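Local atomic coordinates of putative thioesterase (Novosphingobium aromaticivorans, PDB entry 3CJY), a protein that is probably an acyl-CoA thioesterase of the hotdog fold, hydrolysing thioesters, and binds a calcium ion. Residues 58-63 against 206-211; 115-120 against 244-249. One frame throughout, in Å; residues are numbered along the deposited sequence. Where two conformers were deposited one is given.

Contact 1 of 2, residues 58-63 against 206-211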
loop_
_atom_site.group_PDB
_atom_site.type_symbol
_atom_site.label_atom_id
_atom_site.label_comp_id
_atom_site.label_asym_id
_atom_site.label_seq_id
_atom_site.Cartn_x
_atom_site.Cartn_y
_atom_site.Cartn_z
ATOM N N GLN A 58 4.595 -9.080 -1.877
ATOM C CA GLN A 58 4.001 -7.749 -2.022
ATOM C C GLN A 58 4.878 -6.871 -2.822
ATOM O O GLN A 58 6.070 -7.077 -2.893
ATOM C CB GLN A 58 3.721 -7.086 -0.646
ATOM C CG GLN A 58 4.906 -6.727 0.233
ATOM C CD GLN A 58 5.605 -5.452 -0.122
ATOM O OE1 GLN A 58 4.996 -4.505 -0.634
ATOM N NE2 GLN A 58 6.912 -5.407 0.165
ATOM N N GLY A 59 4.298 -5.850 -3.413
ATOM C CA GLY A 59 5.118 -4.864 -4.127
ATOM C C GLY A 59 4.460 -3.491 -4.138
ATOM O O GLY A 59 3.243 -3.358 -4.035
ATOM N N SER A 60 5.298 -2.469 -4.179
ATOM C CA SER A 60 4.811 -1.100 -4.329
ATOM C C SER A 60 5.576 -0.469 -5.449
ATOM O O SER A 60 6.781 -0.677 -5.571
ATOM C CB SER A 60 4.971 -0.267 -3.050
ATOM O OG SER A 60 4.199 -0.827 -1.980
ATOM N N LEU A 61 4.870 0.299 -6.272
ATOM C CA LEU A 61 5.504 0.950 -7.433
ATOM C C LEU A 61 5.025 2.389 -7.506
ATOM O O LEU A 61 3.827 2.644 -7.348
ATOM C CB LEU A 61 5.128 0.158 -8.681
ATOM C CG LEU A 61 5.598 0.516 -10.099
ATOM C CD1 LEU A 61 5.531 -0.703 -10.977
ATOM C CD2 LEU A 61 4.747 1.650 -10.678
ATOM N N GLN A 62 5.981 3.296 -7.703
ATOM C CA GLN A 62 5.722 4.740 -7.817
ATOM C C GLN A 62 5.851 5.139 -9.256
ATOM O O GLN A 62 6.827 4.789 -9.896
ATOM C CB GLN A 62 6.746 5.560 -7.002
ATOM C CG GLN A 62 6.996 4.990 -5.631
ATOM C CD GLN A 62 5.737 5.000 -4.747
ATOM O OE1 GLN A 62 5.063 6.040 -4.629
ATOM N NE2 GLN A 62 5.430 3.844 -4.099
ATOM N N PHE A 63 4.837 5.814 -9.794
ATOM C CA PHE A 63 4.870 6.253 -11.192
ATOM C C PHE A 63 5.502 7.631 -11.275
ATOM O O PHE A 63 5.016 8.586 -10.648
ATOM C CB PHE A 63 3.472 6.306 -11.816
ATOM C CG PHE A 63 2.779 4.964 -11.904
ATOM C CD1 PHE A 63 3.230 4.007 -12.809
ATOM C CD2 PHE A 63 1.701 4.674 -11.104
ATOM C CE1 PHE A 63 2.621 2.782 -12.905
ATOM C CE2 PHE A 63 1.079 3.449 -11.195
ATOM C CZ PHE A 63 1.537 2.508 -12.085
ATOM N N ASP A 206 0.729 5.800 -7.860
ATOM C CA ASP A 206 1.396 4.555 -7.474
ATOM C C ASP A 206 0.426 3.381 -7.587
ATOM O O ASP A 206 -0.750 3.546 -7.902
ATOM C CB ASP A 206 1.875 4.626 -6.042
ATOM C CG ASP A 206 0.710 4.530 -5.015
ATOM O OD1 ASP A 206 -0.180 5.381 -5.078
ATOM O OD2 ASP A 206 0.712 3.589 -4.163
ATOM N N ASN A 207 0.994 2.192 -7.389
ATOM C CA ASN A 207 0.272 0.923 -7.291
ATOM C C ASN A 207 0.934 0.115 -6.151
ATOM O O ASN A 207 2.162 0.058 -6.028
ATOM C CB ASN A 207 0.351 0.030 -8.545
ATOM C CG ASN A 207 -0.780 0.246 -9.578
ATOM O OD1 ASN A 207 -0.980 -0.611 -10.467
ATOM N ND2 ASN A 207 -1.492 1.371 -9.497
ATOM N N SER A 208 0.089 -0.498 -5.334
ATOM C CA SER A 208 0.524 -1.413 -4.271
ATOM C C SER A 208 -0.281 -2.679 -4.434
ATOM O O SER A 208 -1.482 -2.626 -4.704
ATOM C CB SER A 208 0.268 -0.821 -2.891
ATOM O OG SER A 208 0.710 -1.685 -1.838
ATOM N N LEU A 209 0.389 -3.818 -4.263
ATOM C CA LEU A 209 -0.266 -5.174 -4.350
ATOM C C LEU A 209 0.279 -6.104 -3.256
ATOM O O LEU A 209 1.506 -6.176 -3.048
ATOM C CB LEU A 209 -0.039 -5.817 -5.722
ATOM C CG LEU A 209 -0.893 -7.025 -6.062
ATOM C CD1 LEU A 209 -2.350 -6.616 -6.304
ATOM C CD2 LEU A 209 -0.320 -7.820 -7.246
ATOM N N ARG A 210 -0.637 -6.793 -2.574
ATOM C CA ARG A 210 -0.265 -7.784 -1.563
ATOM C C ARG A 210 -0.947 -9.093 -1.953
ATOM O O ARG A 210 -2.169 -9.194 -1.926
ATOM C CB ARG A 210 -0.707 -7.319 -0.164
ATOM C CG ARG A 210 -0.147 -5.991 0.162
ATOM C CD ARG A 210 -0.477 -5.489 1.559
ATOM N NE ARG A 210 -0.087 -4.105 1.610
ATOM C CZ ARG A 210 1.173 -3.709 1.723
ATOM N NH1 ARG A 210 2.125 -4.623 1.926
ATOM N NH2 ARG A 210 1.467 -2.406 1.701
ATOM N N ILE A 211 -0.147 -10.104 -2.286
ATOM C CA ILE A 211 -0.711 -11.353 -2.778
ATOM C C ILE A 211 -0.723 -12.420 -1.710
ATOM O O ILE A 211 0.317 -12.674 -1.086
ATOM C CB ILE A 211 0.108 -11.888 -3.965
ATOM C CG1 ILE A 211 0.097 -10.842 -5.091
ATOM C CG2 ILE A 211 -0.433 -13.273 -4.437
ATOM C CD1 ILE A 211 1.016 -11.208 -6.254
HETATM O O HOH W 1 2.629 -3.525 -1.183
HETATM O O HOH W 2 2.912 3.277 -3.131
#

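Contact 2 of 2, residues 115-120 against 244-249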
loop_
_atom_site.group_PDB
_atom_site.type_symbol
_atom_site.label_atom_id
_atom_site.label_comp_id
_atom_site.label_asym_id
_atom_site.label_seq_id
_atom_site.Cartn_x
_atom_site.Cartn_y
_atom_site.Cartn_z
ATOM N N ALA A 115 -2.641 -21.833 5.457
ATOM C CA ALA A 115 -3.312 -20.741 4.777
ATOM C C ALA A 115 -4.490 -20.332 5.652
ATOM O O ALA A 115 -5.192 -21.174 6.128
ATOM C CB ALA A 115 -3.827 -21.171 3.433
ATOM N N ARG A 116 -4.714 -19.072 5.869
ATOM C CA ARG A 116 -5.797 -18.669 6.743
ATOM C C ARG A 116 -6.467 -17.435 6.145
ATOM O O ARG A 116 -5.810 -16.592 5.542
ATOM C CB ARG A 116 -5.230 -18.376 8.136
ATOM C CG ARG A 116 -6.222 -18.285 9.256
ATOM C CD ARG A 116 -5.484 -18.402 10.613
ATOM N NE ARG A 116 -6.441 -18.442 11.688
ATOM C CZ ARG A 116 -6.063 -18.458 12.964
ATOM N NH1 ARG A 116 -4.797 -18.395 13.270
ATOM N NH2 ARG A 116 -6.953 -18.476 13.902
ATOM N N GLN A 117 -7.780 -17.379 6.288
ATOM C CA GLN A 117 -8.553 -16.236 5.800
ATOM C C GLN A 117 -9.620 -15.847 6.828
ATOM O O GLN A 117 -10.522 -16.630 7.159
ATOM C CB GLN A 117 -9.197 -16.546 4.457
ATOM C CG GLN A 117 -9.997 -15.421 3.873
ATOM C CD GLN A 117 -10.581 -15.746 2.523
ATOM O OE1 GLN A 117 -9.893 -16.286 1.656
ATOM N NE2 GLN A 117 -11.858 -15.436 2.335
ATOM N N TRP A 118 -9.513 -14.598 7.277
ATOM C CA TRP A 118 -10.477 -14.011 8.257
ATOM C C TRP A 118 -11.573 -13.202 7.550
ATOM O O TRP A 118 -12.724 -13.140 8.012
ATOM C CB TRP A 118 -9.717 -13.083 9.226
ATOM C CG TRP A 118 -8.796 -13.791 10.145
ATOM C CD1 TRP A 118 -9.090 -14.264 11.385
ATOM C CD2 TRP A 118 -7.417 -14.142 9.905
ATOM N NE1 TRP A 118 -7.987 -14.854 11.952
ATOM C CE2 TRP A 118 -6.938 -14.756 11.081
ATOM C CE3 TRP A 118 -6.528 -13.924 8.839
ATOM C CZ2 TRP A 118 -5.640 -15.221 11.193
ATOM C CZ3 TRP A 118 -5.237 -14.382 8.953
ATOM C CH2 TRP A 118 -4.798 -14.989 10.139
ATOM N N ALA A 119 -11.216 -12.642 6.399
ATOM C CA ALA A 119 -12.138 -11.795 5.619
ATOM C C ALA A 119 -13.137 -12.656 4.905
ATOM O O ALA A 119 -12.823 -13.764 4.428
ATOM C CB ALA A 119 -11.382 -10.956 4.606
ATOM N N LEU A 120 -14.365 -12.150 4.865
ATOM C CA LEU A 120 -15.453 -12.760 4.141
ATOM C C LEU A 120 -15.842 -11.919 2.922
ATOM O O LEU A 120 -16.035 -10.687 3.007
ATOM C CB LEU A 120 -16.658 -12.907 5.073
ATOM C CG LEU A 120 -17.941 -13.592 4.625
ATOM C CD1 LEU A 120 -17.735 -15.087 4.324
ATOM C CD2 LEU A 120 -19.037 -13.406 5.713
ATOM N N SER A 244 -15.265 -18.109 -5.729
ATOM C CA SER A 244 -15.718 -18.900 -4.603
ATOM C C SER A 244 -15.484 -18.302 -3.241
ATOM O O SER A 244 -15.588 -19.015 -2.244
ATOM C CB SER A 244 -15.028 -20.272 -4.644
ATOM O OG SER A 244 -15.290 -20.889 -5.885
ATOM N N GLY A 245 -15.113 -17.035 -3.199
ATOM C CA GLY A 245 -14.935 -16.347 -1.949
ATOM C C GLY A 245 -13.557 -16.401 -1.340
ATOM O O GLY A 245 -13.380 -15.948 -0.196
ATOM N N ARG A 246 -12.566 -16.877 -2.100
ATOM C CA ARG A 246 -11.181 -16.914 -1.577
ATOM C C ARG A 246 -10.507 -15.634 -1.942
ATOM O O ARG A 246 -10.606 -15.163 -3.087
ATOM C CB ARG A 246 -10.419 -18.106 -2.109
ATOM C CG ARG A 246 -8.951 -18.149 -1.601
ATOM C CD ARG A 246 -8.223 -19.487 -1.879
ATOM N NE ARG A 246 -8.152 -19.839 -3.283
ATOM C CZ ARG A 246 -7.116 -19.609 -4.088
ATOM N NH1 ARG A 246 -6.050 -18.990 -3.638
ATOM N NH2 ARG A 246 -7.180 -19.971 -5.370
ATOM N N LEU A 247 -9.847 -15.039 -0.942
ATOM C CA LEU A 247 -9.123 -13.803 -1.123
ATOM C C LEU A 247 -7.741 -14.112 -1.732
ATOM O O LEU A 247 -6.968 -14.909 -1.195
ATOM C CB LEU A 247 -9.016 -13.061 0.203
ATOM C CG LEU A 247 -8.398 -11.664 0.208
ATOM C CD1 LEU A 247 -8.853 -10.894 1.483
ATOM C CD2 LEU A 247 -6.911 -11.643 0.068
ATOM N N LEU A 248 -7.511 -13.541 -2.900
ATOM C CA LEU A 248 -6.260 -13.731 -3.648
ATOM C C LEU A 248 -5.249 -12.646 -3.348
ATOM O O LEU A 248 -4.031 -12.885 -3.131
ATOM C CB LEU A 248 -6.591 -13.800 -5.152
ATOM C CG LEU A 248 -7.621 -14.827 -5.566
ATOM C CD1 LEU A 248 -7.824 -14.744 -7.115
ATOM C CD2 LEU A 248 -7.247 -16.249 -5.099
ATOM N N ALA A 249 -5.725 -11.402 -3.409
ATOM C CA ALA A 249 -4.849 -10.272 -3.174
ATOM C C ALA A 249 -5.589 -9.052 -2.742
ATOM O O ALA A 249 -6.840 -9.006 -2.804
ATOM C CB ALA A 249 -4.054 -9.954 -4.465
HETATM O O HOH W 3 -7.124 -16.059 1.469
#

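Contact 1 of 2, residues 58-63 against 206-211
The seam between two hotdog sheets is built from antiparallel neighbours, G59 opposite L209 and L61 opposite N207. Each pair exchanges two backbone hydrogen bonds: G59 N reaches L209 O at 2.8 Å, L61 N reaches N207 O at 2.7 Å, and L209 N and N207 N return the bonds. The two segments run antiparallel, at 176°. Thus strand 56-63, from the N-terminal thioesterase half, joins strand 203-211 of the C-terminal half, the edge-to-edge union of a double hotdog. L61, N207 and L209 lie on the helix-covered side, against helix 37-52, with L209 also meeting helix 178-185. There F63, CG anti to its carbonyl carbon (chi1 -64°), turns its ring rim to the N207 amide, F63 CE2 lying 3.7 Å from N207 ND2 with the planes 79° apart; ND2 donates to D206 O and D186 OD1. The other side, carrying Q58, S60, Q62, D206, S208 and R210, faces the second subunit. Q58 and R210 lie side by side, Q58 OE1 3.8 Å from R210 NH1. One water bonds Q58 OE1 at 2.6 Å and, in one of two conformers, S208 OG. Q58 NE2 bonds S106 OG and Q62 of the second subunit, and R210 NH2 salt-bridges D206 of that subunit.

Contact 2 of 2, residues 115-120 against 244-249
Q117 reaches across to the backbone of G245 and L247 and does with one side-chain amide what a neighbouring strand would do with its peptides. CG lies anti to the backbone N (chi1 -179°) and the chain stays extended to CD. The primary amide is the tightly held part, bonded at both its oxygen and its nitrogen. L247 N donates to Q117 OE1 at 2.9 Å in an almost perfectly straight bond (179°), although it approaches from above the carbonyl plane, 44° out of it. Q117 NE2 spends one hydrogen on G245 O at 3.0 Å and the other on A119 O at 2.8 Å, both acceptors lying near the amide plane. Beside it, A119 CB makes a single van der Waals contact with L247 CD1 at 4.0 Å, and W241 of strand 233-241 lines the same patch. P227 and S228 of the second subunit pack on A119 and L247, and R116 and Q117 continue a sheet of that subunit as an antiparallel ladder. The outer side is looser. A water sits 2.8 Å from Q117 OE1 and 2.9 Å from L247 O, while R246 merely brushes Q117 OE1 through CA and CG, and its guanidinium NH2 bonds A214 O. Reversing the amide would set its nitrogen against a peptide N-H and its oxygen against two carbonyls, so the orientation is well determined, and the contact rests on directed polar bonds more than on buried apolar surface.

Followed from the N terminus, the chain lays down 58-63 after the opening strands and helix 37-52, passes through strands 72-79, 87-95 and 98-107, and reaches 115-120, the first half of contact 2. Contact 1 closes when 206-211 returns after 142 intervening residues; contact 2 closes later, when 244-249 arrives after 123. The segments therefore alternate and the two loops cross instead of nesting. Contact 1 joins the two hotdog halves at the middle of the molecule, while contact 2, its centre about 20 Å from that of contact 1, fastens the stretch after strand 98-107 to the turn and start of strand 247-256. That strand neighbours 203-211, and R210 O packs 3.3 Å from A249 CB. Both contacts also touch the second subunit.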